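Local coordinates for adenosine monophosphate-protein transferase FICD homolog (Caenorhabditis elegans, PDB 5JJ6) that belongs to the Fic/DOC (Fido) family and joins an N-terminal array of helical hairpins to an all-helical Fic domain through one long helix, at residues B[61-66]-B[76-81]; B[137-142]-B[303-308]; B[148-153]-B[172-177]; B[261-266]-B[297-302]. All coordinates share one frame; numbering follows the deposited sequence.

Interaction 1 (B[61-66]-B[76-81]); sequences MGQIRE and QCYVKA
An antiparallel helical hairpin in the N-terminal part of the chain supplies this contact, helix 55-67 running against helix 71-84. The two segments approach to 8.9 Å between axes, with their directions 163° apart. The helices come nearest at Gly62, which lacks a side chain, and Cys77, their CA atoms 5.0 Å apart, with Cys77 CB 3.6 Å from Gly62 CA. The thiol of Cys77 then swings to the side of Met61, SG meeting CG at 3.9 Å, while the far end of the Met61 side chain turns away and packs on helix 37-50. The Tyr78 ring passes Gly62 obliquely, CE1 3.9 Å from its CA, and reaches on until its hydroxyl donates to Glu66 OE2 (OH to OE2 2.6 Å). That oxygen sits at the edge of the ring, in plane, and accepts through its anti lone pair; the carboxylate stands 79° to the ring. Gln63 passes the phenol nearly at right angles, CG 3.2 Å from Tyr78 OH. Arg97, on helix 89-120, forms a salt bridge with Glu66 OE1, so the carboxylate is gripped at both oxygens. A glycine in the first helix met by an aromatic from the second fits a tetratricopeptide repeat hairpin.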
# COMPACT_ATOMS: atom_id res chain seq x y z
N MET B 61 20.08 -40.66 21.69
CA MET B 61 19.84 -40.50 20.26
C MET B 61 21.12 -40.02 19.60
O MET B 61 21.54 -40.52 18.56
CB MET B 61 18.71 -39.51 20.02
CG MET B 61 18.42 -39.22 18.58
SD MET B 61 18.16 -40.75 17.66
CE MET B 61 16.57 -41.24 18.31
N GLY B 62 21.76 -39.06 20.27
CA GLY B 62 23.04 -38.51 19.85
C GLY B 62 24.09 -39.59 19.67
O GLY B 62 24.74 -39.66 18.63
N GLN B 63 24.27 -40.44 20.67
CA GLN B 63 25.35 -41.42 20.58
C GLN B 63 25.05 -42.49 19.54
O GLN B 63 25.97 -43.00 18.88
CB GLN B 63 25.61 -42.05 21.95
CG GLN B 63 26.27 -41.08 22.89
CD GLN B 63 26.49 -41.65 24.27
OE1 GLN B 63 25.58 -41.64 25.10
NE2 GLN B 63 27.70 -42.12 24.53
N ILE B 64 23.76 -42.76 19.34
CA ILE B 64 23.34 -43.63 18.25
C ILE B 64 23.73 -43.02 16.92
O ILE B 64 24.28 -43.70 16.06
CB ILE B 64 21.83 -43.91 18.30
CG1 ILE B 64 21.48 -44.76 19.52
CG2 ILE B 64 21.36 -44.60 17.01
CD1 ILE B 64 19.98 -44.84 19.80
N ARG B 65 23.48 -41.72 16.76
CA ARG B 65 23.86 -41.02 15.53
C ARG B 65 25.34 -41.12 15.31
O ARG B 65 25.79 -41.36 14.19
CB ARG B 65 23.48 -39.54 15.58
CG ARG B 65 22.00 -39.26 15.74
CD ARG B 65 21.30 -39.02 14.45
NE ARG B 65 19.86 -39.03 14.67
CZ ARG B 65 18.97 -39.50 13.81
NH1 ARG B 65 19.36 -40.00 12.64
NH2 ARG B 65 17.68 -39.47 14.11
N GLU B 66 26.11 -40.94 16.38
CA GLU B 66 27.56 -40.93 16.28
C GLU B 66 28.04 -42.29 15.81
O GLU B 66 29.00 -42.39 15.05
CB GLU B 66 28.19 -40.56 17.62
CG GLU B 66 29.28 -39.53 17.53
CD GLU B 66 29.99 -39.25 18.86
OE1 GLU B 66 31.23 -39.16 18.86
OE2 GLU B 66 29.32 -39.23 19.92
N GLN B 76 24.44 -32.06 16.99
CA GLN B 76 23.18 -31.30 17.17
C GLN B 76 22.35 -31.77 18.37
O GLN B 76 21.79 -30.94 19.12
CB GLN B 76 22.38 -31.35 15.87
CG GLN B 76 22.87 -30.30 14.93
CD GLN B 76 22.77 -28.92 15.56
OE1 GLN B 76 21.68 -28.49 15.92
NE2 GLN B 76 23.90 -28.25 15.75
N CYS B 77 22.24 -33.09 18.52
CA CYS B 77 21.62 -33.67 19.71
C CYS B 77 22.28 -33.18 21.01
O CYS B 77 21.59 -32.78 21.95
CB CYS B 77 21.67 -35.19 19.67
SG CYS B 77 20.54 -35.97 18.51
N TYR B 78 23.62 -33.23 21.06
CA TYR B 78 24.32 -32.81 22.29
C TYR B 78 24.09 -31.33 22.57
O TYR B 78 23.87 -30.93 23.71
CB TYR B 78 25.81 -33.10 22.20
CG TYR B 78 26.15 -34.54 21.93
CD1 TYR B 78 25.36 -35.57 22.42
CD2 TYR B 78 27.27 -34.88 21.16
CE1 TYR B 78 25.66 -36.89 22.16
CE2 TYR B 78 27.58 -36.19 20.90
CZ TYR B 78 26.77 -37.19 21.40
OH TYR B 78 27.08 -38.50 21.13
N VAL B 79 24.11 -30.51 21.52
CA VAL B 79 23.91 -29.08 21.68
C VAL B 79 22.52 -28.79 22.24
O VAL B 79 22.37 -27.97 23.16
CB VAL B 79 24.09 -28.32 20.35
CG1 VAL B 79 23.70 -26.85 20.52
CG2 VAL B 79 25.53 -28.45 19.85
N LYS B 80 21.50 -29.48 21.71
CA LYS B 80 20.15 -29.32 22.26
C LYS B 80 20.02 -29.80 23.71
O LYS B 80 19.37 -29.14 24.54
CB LYS B 80 19.12 -30.03 21.38
CG LYS B 80 18.54 -29.10 20.32
CD LYS B 80 17.76 -29.81 19.23
CE LYS B 80 16.32 -30.05 19.62
NZ LYS B 80 15.56 -30.41 18.38
N ALA B 81 20.63 -30.94 24.02
CA ALA B 81 20.60 -31.46 25.38
C ALA B 81 21.22 -30.45 26.35
O ALA B 81 20.67 -30.17 27.42
CB ALA B 81 21.30 -32.78 25.46

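Interaction 2 (B[137-142]-B[303-308]); sequences YFLYVY and PVILPV
Tyr140 holds CG anti to its backbone N (chi1 -175°), which carries the ring from helix 127-148 alongside the strand-like backbone of 303-308. Ile305 answers with CG1 beside its own N (chi1 -67°) and CD1 fully extended (chi2 179°), so that its longer branch reaches the helix near Leu139 and Tyr140. The tyrosine and isoleucine side chains slide past each other in opposite directions, Tyr140 CD2 lying 3.9 Å from Ile305 CG1. The terminal methyl goes further and reaches the helix backbone, with Ile305 CD1 3.7 Å from Tyr140 N. Leu139 crosses the same branch at about a right angle and touches it through CB, 3.8 Å from Ile305 CD1. Within the Fic fold, this joins a helix of the core to the extended connection between helices 284-297 and 311-321. Asn293 bonds Val304 N, while the Val304 side chain, directed away from helix 127-148, packs on helices 284-297 and 327-346. Val304 O lies near the Tyr140 ring plane, 3.5 Å from Tyr140 CE2. Met181 and Leu185 of helix 172-191, together with Leu290, also touch this ring. Farther along, Tyr142 also has CG anti to its backbone N, and its phenol crosses Val308 at about a right angle. Val308 CG1, in the crowded position between N and the carbonyl carbon, meets Tyr142 OH at 4.0 Å and Tyr142 CE2 at 4.2 Å. His143 ND1 is hydrogen-bonded to Val308 N, adding a polar link at this end.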
# COMPACT_ATOMS: atom_id res chain seq x y z
N TYR B 137 12.69 -14.44 -10.97
CA TYR B 137 11.90 -13.44 -10.24
C TYR B 137 10.65 -14.06 -9.66
O TYR B 137 10.36 -13.92 -8.46
CB TYR B 137 11.51 -12.28 -11.15
CG TYR B 137 12.56 -11.22 -11.22
CD1 TYR B 137 13.69 -11.40 -12.02
CD2 TYR B 137 12.45 -10.05 -10.49
CE1 TYR B 137 14.67 -10.44 -12.09
CE2 TYR B 137 13.43 -9.07 -10.55
CZ TYR B 137 14.54 -9.27 -11.36
OH TYR B 137 15.52 -8.32 -11.43
N PHE B 138 9.89 -14.73 -10.52
CA PHE B 138 8.64 -15.33 -10.13
C PHE B 138 8.93 -16.40 -9.08
O PHE B 138 8.26 -16.46 -8.06
CB PHE B 138 7.94 -15.96 -11.34
CG PHE B 138 7.94 -15.09 -12.55
CD1 PHE B 138 7.73 -13.71 -12.43
CD2 PHE B 138 8.21 -15.62 -13.80
CE1 PHE B 138 7.77 -12.89 -13.56
CE2 PHE B 138 8.24 -14.80 -14.93
CZ PHE B 138 8.02 -13.43 -14.80
N LEU B 139 9.97 -17.19 -9.33
CA LEU B 139 10.33 -18.27 -8.43
C LEU B 139 10.65 -17.77 -7.01
O LEU B 139 10.17 -18.31 -5.98
CB LEU B 139 11.50 -19.05 -9.01
CG LEU B 139 11.56 -20.54 -8.68
CD1 LEU B 139 10.23 -21.20 -8.93
CD2 LEU B 139 12.66 -21.22 -9.48
N TYR B 140 11.47 -16.72 -6.96
CA TYR B 140 11.84 -16.12 -5.71
C TYR B 140 10.59 -15.60 -4.99
O TYR B 140 10.35 -15.95 -3.83
CB TYR B 140 12.84 -14.98 -5.91
CG TYR B 140 13.33 -14.39 -4.60
CD1 TYR B 140 12.59 -13.42 -3.92
CD2 TYR B 140 14.50 -14.85 -4.00
CE1 TYR B 140 13.01 -12.91 -2.72
CE2 TYR B 140 14.94 -14.34 -2.79
CZ TYR B 140 14.18 -13.36 -2.15
OH TYR B 140 14.60 -12.83 -0.94
N VAL B 141 9.80 -14.79 -5.68
CA VAL B 141 8.65 -14.17 -5.04
C VAL B 141 7.69 -15.22 -4.48
O VAL B 141 7.21 -15.12 -3.33
CB VAL B 141 7.91 -13.23 -5.99
CG1 VAL B 141 6.58 -12.77 -5.39
CG2 VAL B 141 8.82 -12.05 -6.34
N TYR B 142 7.42 -16.24 -5.31
CA TYR B 142 6.57 -17.34 -4.90
C TYR B 142 7.04 -17.91 -3.59
O TYR B 142 6.27 -17.97 -2.62
CB TYR B 142 6.55 -18.46 -5.92
CG TYR B 142 5.91 -19.70 -5.33
CD1 TYR B 142 4.59 -19.67 -4.90
CD2 TYR B 142 6.62 -20.88 -5.19
CE1 TYR B 142 3.99 -20.78 -4.35
CE2 TYR B 142 6.02 -22.01 -4.64
CZ TYR B 142 4.71 -21.95 -4.22
OH TYR B 142 4.10 -23.05 -3.66
N PRO B 303 20.46 -15.31 -7.09
CA PRO B 303 19.48 -15.18 -6.00
C PRO B 303 19.32 -16.47 -5.19
O PRO B 303 19.33 -17.58 -5.75
CB PRO B 303 18.19 -14.81 -6.75
CG PRO B 303 18.69 -14.04 -7.91
CD PRO B 303 19.96 -14.73 -8.34
N VAL B 304 19.22 -16.33 -3.88
CA VAL B 304 19.10 -17.50 -3.03
C VAL B 304 17.65 -17.76 -2.66
O VAL B 304 17.02 -16.99 -1.93
CB VAL B 304 19.92 -17.37 -1.74
CG1 VAL B 304 19.63 -18.55 -0.82
CG2 VAL B 304 21.39 -17.29 -2.06
N ILE B 305 17.15 -18.89 -3.13
CA ILE B 305 15.76 -19.21 -2.89
C ILE B 305 15.66 -20.24 -1.79
O ILE B 305 16.12 -21.37 -1.93
CB ILE B 305 15.09 -19.70 -4.19
CG1 ILE B 305 15.02 -18.55 -5.19
CG2 ILE B 305 13.69 -20.24 -3.91
CD1 ILE B 305 14.41 -18.95 -6.51
N LEU B 306 15.09 -19.82 -0.67
CA LEU B 306 14.76 -20.73 0.43
C LEU B 306 13.36 -21.28 0.18
O LEU B 306 12.37 -20.57 0.41
CB LEU B 306 14.84 -20.02 1.79
CG LEU B 306 16.01 -19.07 1.97
CD1 LEU B 306 15.89 -18.29 3.28
CD2 LEU B 306 17.29 -19.86 1.91
N PRO B 307 13.28 -22.52 -0.32
CA PRO B 307 11.99 -23.02 -0.80
C PRO B 307 11.00 -23.29 0.32
O PRO B 307 11.39 -23.64 1.44
CB PRO B 307 12.37 -24.31 -1.54
CG PRO B 307 13.64 -24.73 -0.96
CD PRO B 307 14.37 -23.48 -0.53
N VAL B 308 9.71 -23.11 0.01
CA VAL B 308 8.64 -23.19 0.99
C VAL B 308 8.45 -24.64 1.41
O VAL B 308 8.00 -24.91 2.52
CB VAL B 308 7.32 -22.60 0.44
CG1 VAL B 308 6.84 -23.38 -0.80
CG2 VAL B 308 6.25 -22.54 1.52

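Interaction 3 (B[148-153]-B[172-177]); sequences EGNTLS and IREHNE
Glu174 OE2 accepts two hydrogen bonds from Thr151, and these fix the loop 148-153 against the first turns of helix 172-191 in the Fic fold. The backbone bond is nearly straight (Thr151 N to Glu174 OE2 2.5 Å, 165°) and arrives from above the carboxylate plane. The hydroxyl, Thr151 OG1, uses the syn lone pair at 2.9 Å from Glu174 OE2; OG1 also bonds Lys170 NZ, whose charge probably helps to stabilise the carboxylate. Asn150 closes an Asx turn, OD1 taking Leu152 N at 2.9 Å within the carbonyl plane, which fixes the rotation of the amide with ND2 turned to the helix. There ND2 forms two weak bonds, to Glu177 OE1 at 3.0 Å and to Glu174 O. Ahead of this turn, Gly149 ends helix 127-148 in a Schellman motif. Glu148, probably the glutamate of the inhibitory motif known in this family, sets OE1 only 3.2 Å from Glu177 OE1, their carboxylates almost perpendicular; this proximity could raise the pKa of one of them. Arg173 makes a weak salt bridge to Glu177 OE2, and a sulfate ion lies about 3 Å from the Glu148 side chain. On the far side of helix 172-191, Asn176 bonds Asn176 of the second subunit. Leu152 completes the packing: CD1 lies over one face of the His175 ring and 3.8 Å from Glu174 CB.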
# COMPACT_ATOMS: atom_id res chain seq x y z
N GLU B 148 5.75 -17.26 4.22
CA GLU B 148 5.10 -16.42 5.21
C GLU B 148 3.62 -16.81 5.35
O GLU B 148 2.93 -16.39 6.28
CB GLU B 148 5.28 -14.94 4.83
CG GLU B 148 4.24 -13.95 5.32
CD GLU B 148 3.10 -13.77 4.33
OE1 GLU B 148 3.38 -13.48 3.12
OE2 GLU B 148 1.92 -13.93 4.75
N GLY B 149 3.14 -17.67 4.45
CA GLY B 149 1.79 -18.20 4.54
C GLY B 149 0.83 -17.92 3.40
O GLY B 149 -0.28 -18.47 3.36
N ASN B 150 1.29 -17.12 2.43
CA ASN B 150 0.51 -16.79 1.23
C ASN B 150 0.10 -18.04 0.47
O ASN B 150 0.93 -18.92 0.22
CB ASN B 150 1.35 -15.88 0.32
CG ASN B 150 0.53 -15.17 -0.73
OD1 ASN B 150 -0.27 -15.78 -1.43
ND2 ASN B 150 0.76 -13.87 -0.87
N THR B 151 -1.18 -18.12 0.10
CA THR B 151 -1.68 -19.33 -0.57
C THR B 151 -1.70 -19.25 -2.10
O THR B 151 -2.15 -20.19 -2.74
CB THR B 151 -3.09 -19.70 -0.09
OG1 THR B 151 -4.03 -18.78 -0.64
CG2 THR B 151 -3.18 -19.64 1.42
N LEU B 152 -1.21 -18.17 -2.69
CA LEU B 152 -1.10 -18.15 -4.15
C LEU B 152 -0.15 -19.23 -4.64
O LEU B 152 0.84 -19.57 -3.99
CB LEU B 152 -0.65 -16.76 -4.64
CG LEU B 152 -1.82 -15.75 -4.61
CD1 LEU B 152 -1.41 -14.30 -4.87
CD2 LEU B 152 -2.93 -16.19 -5.56
N SER B 153 -0.44 -19.78 -5.81
CA SER B 153 0.40 -20.81 -6.39
C SER B 153 1.54 -20.19 -7.15
O SER B 153 1.55 -18.98 -7.40
CB SER B 153 -0.42 -21.66 -7.36
OG SER B 153 -1.75 -21.80 -6.91
N ILE B 172 -7.18 -10.29 -2.07
CA ILE B 172 -6.54 -9.10 -2.62
C ILE B 172 -5.18 -8.83 -1.96
O ILE B 172 -4.21 -8.39 -2.61
CB ILE B 172 -7.45 -7.87 -2.45
CG1 ILE B 172 -8.80 -8.14 -3.11
CG2 ILE B 172 -6.81 -6.63 -3.03
CD1 ILE B 172 -9.90 -7.16 -2.70
N ARG B 173 -5.12 -9.09 -0.68
CA ARG B 173 -3.93 -8.89 0.09
C ARG B 173 -2.82 -9.76 -0.41
O ARG B 173 -1.72 -9.34 -0.47
CB ARG B 173 -4.23 -9.20 1.54
CG ARG B 173 -3.16 -8.84 2.54
CD ARG B 173 -3.39 -9.58 3.82
NE ARG B 173 -2.96 -10.97 3.73
CZ ARG B 173 -3.76 -12.02 3.71
NH1 ARG B 173 -5.06 -11.88 3.77
NH2 ARG B 173 -3.24 -13.21 3.63
N GLU B 174 -3.11 -10.99 -0.77
CA GLU B 174 -2.08 -11.89 -1.30
C GLU B 174 -1.52 -11.38 -2.65
O GLU B 174 -0.30 -11.44 -2.89
CB GLU B 174 -2.63 -13.31 -1.46
CG GLU B 174 -3.16 -13.92 -0.18
CD GLU B 174 -3.59 -15.37 -0.38
OE1 GLU B 174 -4.63 -15.60 -1.07
OE2 GLU B 174 -2.92 -16.27 0.19
N HIS B 175 -2.42 -10.93 -3.54
CA HIS B 175 -1.98 -10.26 -4.76
C HIS B 175 -1.00 -9.13 -4.43
O HIS B 175 0.14 -9.10 -4.94
CB HIS B 175 -3.17 -9.69 -5.53
CG HIS B 175 -4.03 -10.73 -6.16
ND1 HIS B 175 -4.90 -11.52 -5.44
CD2 HIS B 175 -4.16 -11.13 -7.45
CE1 HIS B 175 -5.53 -12.35 -6.25
NE2 HIS B 175 -5.09 -12.13 -7.48
N ASN B 176 -1.42 -8.23 -3.56
CA ASN B 176 -0.59 -7.09 -3.21
C ASN B 176 0.77 -7.47 -2.61
O ASN B 176 1.76 -6.75 -2.82
CB ASN B 176 -1.33 -6.18 -2.24
CG ASN B 176 -2.25 -5.23 -2.95
OD1 ASN B 176 -2.13 -5.02 -4.16
ND2 ASN B 176 -3.18 -4.63 -2.19
N GLU B 177 0.81 -8.58 -1.87
CA GLU B 177 2.06 -9.12 -1.34
C GLU B 177 2.98 -9.60 -2.45
O GLU B 177 4.17 -9.29 -2.46
CB GLU B 177 1.78 -10.25 -0.36
CG GLU B 177 1.38 -9.76 1.02
CD GLU B 177 0.87 -10.88 1.94
OE1 GLU B 177 0.95 -12.08 1.56
OE2 GLU B 177 0.39 -10.54 3.05

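Interaction 4 (B[261-266]-B[297-302]); sequences IDPIER and MRSGFP
The backbone of 297-302 makes a type I turn from Met297 to Gly300, where a Schellman motif with Gly300 at positive phi ends helix 284-297, and it meets the start of helix 263-277, whose N-cap is Asp262. Asp262 OD1 caps that helix by accepting from Ile264 N (3.0 Å) through its anti lone pair. Next to it, Pro263 turns the flank of its ring to Ser299, CB lying 3.6 Å from Ser299 OG and CG almost as near. Arg266 leaves the helix with CG anti to the backbone N and bends at chi3 (57°), folding its guanidinium back with Pro263 CA under one face, offset toward its rim. NH2 then reaches Ser299 OG at 3.4 Å, in the guanidinium plane but well off line, a weak bond. Phe301 packs more loosely: CZ is 4.4 Å from Ile264 CG1 and CE1 4.5 Å from Pro263 CB. Helix 89-120 adds His114 and Val113 to the Pro263 and Ile264 side. At that length and angle the Arg266-Ser299 bond probably adds little; Arg266 NH1 is held instead by Thr258 O, and the join between the two helix ends probably rests largely on apolar packing.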
# COMPACT_ATOMS: atom_id res chain seq x y z
N ILE B 261 34.84 -12.45 6.88
CA ILE B 261 34.11 -13.70 7.15
C ILE B 261 33.37 -14.15 5.90
O ILE B 261 33.04 -13.33 5.04
CB ILE B 261 33.15 -13.56 8.34
CG1 ILE B 261 32.27 -12.32 8.21
CG2 ILE B 261 33.94 -13.44 9.64
CD1 ILE B 261 31.57 -11.95 9.51
N ASP B 262 33.12 -15.45 5.80
CA ASP B 262 32.43 -16.04 4.66
C ASP B 262 31.08 -15.36 4.40
O ASP B 262 30.28 -15.20 5.32
CB ASP B 262 32.22 -17.54 4.91
CG ASP B 262 31.86 -18.32 3.65
OD1 ASP B 262 30.90 -17.94 2.95
OD2 ASP B 262 32.53 -19.34 3.36
N PRO B 263 30.85 -14.95 3.14
CA PRO B 263 29.60 -14.32 2.70
C PRO B 263 28.35 -15.07 3.20
O PRO B 263 27.38 -14.42 3.59
CB PRO B 263 29.70 -14.38 1.18
CG PRO B 263 31.14 -14.32 0.92
CD PRO B 263 31.80 -15.08 2.03
N ILE B 264 28.38 -16.40 3.15
CA ILE B 264 27.23 -17.18 3.60
C ILE B 264 26.96 -16.98 5.09
O ILE B 264 25.81 -16.80 5.51
CB ILE B 264 27.45 -18.66 3.34
CG1 ILE B 264 27.53 -18.93 1.84
CG2 ILE B 264 26.31 -19.46 3.90
CD1 ILE B 264 27.69 -20.40 1.52
N GLU B 265 28.00 -17.03 5.89
CA GLU B 265 27.84 -16.80 7.32
C GLU B 265 27.44 -15.35 7.62
O GLU B 265 26.59 -15.09 8.47
CB GLU B 265 29.11 -17.18 8.05
CG GLU B 265 28.86 -17.52 9.49
CD GLU B 265 30.04 -18.22 10.12
OE1 GLU B 265 30.92 -18.69 9.37
OE2 GLU B 265 30.06 -18.30 11.37
N ARG B 266 28.05 -14.42 6.90
CA ARG B 266 27.70 -13.01 6.99
C ARG B 266 26.18 -12.84 6.74
O ARG B 266 25.48 -12.12 7.47
CB ARG B 266 28.53 -12.21 5.99
CG ARG B 266 28.32 -10.72 6.05
CD ARG B 266 29.48 -9.96 5.39
NE ARG B 266 29.68 -10.35 4.00
CZ ARG B 266 30.85 -10.75 3.49
NH1 ARG B 266 31.92 -10.82 4.26
NH2 ARG B 266 30.94 -11.08 2.21
N MET B 297 24.27 -11.82 -3.07
CA MET B 297 24.42 -11.42 -4.47
C MET B 297 25.61 -10.47 -4.66
O MET B 297 26.32 -10.54 -5.66
CB MET B 297 23.14 -10.77 -4.99
CG MET B 297 21.96 -11.74 -5.16
SD MET B 297 20.58 -11.09 -6.15
CE MET B 297 21.22 -11.25 -7.81
N ARG B 298 25.84 -9.59 -3.68
CA ARG B 298 26.97 -8.69 -3.76
C ARG B 298 28.29 -9.44 -3.63
O ARG B 298 29.36 -8.87 -3.83
CB ARG B 298 26.87 -7.59 -2.71
CG ARG B 298 25.56 -6.86 -2.80
CD ARG B 298 25.61 -5.47 -2.23
NE ARG B 298 26.43 -5.38 -1.04
CZ ARG B 298 27.19 -4.33 -0.76
NH1 ARG B 298 27.22 -3.30 -1.61
NH2 ARG B 298 27.93 -4.31 0.35
N SER B 299 28.20 -10.72 -3.28
CA SER B 299 29.38 -11.57 -3.22
C SER B 299 29.37 -12.55 -4.38
O SER B 299 30.02 -13.59 -4.32
CB SER B 299 29.45 -12.31 -1.89
OG SER B 299 29.49 -11.38 -0.83
N GLY B 300 28.59 -12.24 -5.41
CA GLY B 300 28.63 -13.02 -6.64
C GLY B 300 27.73 -14.24 -6.73
O GLY B 300 27.90 -15.06 -7.62
N PHE B 301 26.79 -14.39 -5.80
CA PHE B 301 25.85 -15.51 -5.87
C PHE B 301 24.61 -15.15 -6.67
O PHE B 301 24.21 -13.99 -6.71
CB PHE B 301 25.42 -15.96 -4.47
CG PHE B 301 26.47 -16.74 -3.73
CD1 PHE B 301 27.45 -16.09 -3.00
CD2 PHE B 301 26.49 -18.12 -3.78
CE1 PHE B 301 28.41 -16.80 -2.33
CE2 PHE B 301 27.45 -18.85 -3.11
CZ PHE B 301 28.42 -18.19 -2.39
N PRO B 302 24.01 -16.16 -7.32
CA PRO B 302 22.69 -15.94 -7.91
C PRO B 302 21.69 -15.75 -6.79
O PRO B 302 22.03 -16.03 -5.65
CB PRO B 302 22.43 -17.24 -8.67
CG PRO B 302 23.23 -18.26 -7.94
CD PRO B 302 24.47 -17.54 -7.50

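How the interactions relate
From the N terminus, interaction 1 comes first and closes a tight connection within one helical hairpin, about 12 Å at the nearest atoms from interaction 4 and farther from the rest. Helix 89-120 then leads into the Fic domain, where interaction 2 spans 160 residues and draws the loop after helix 284-297 back to helix 127-148. Interactions 3 and 4 both fall within that span, one after the other: interaction 3 closes the short excursion through helix 154-162, interaction 4 the helical pair 263-277 and 284-297. Each touches interaction 2, through Tyr142 against Leu152 and Ser153, and through Met297 against Pro303, while their own nearest atoms stay about 17 Å apart.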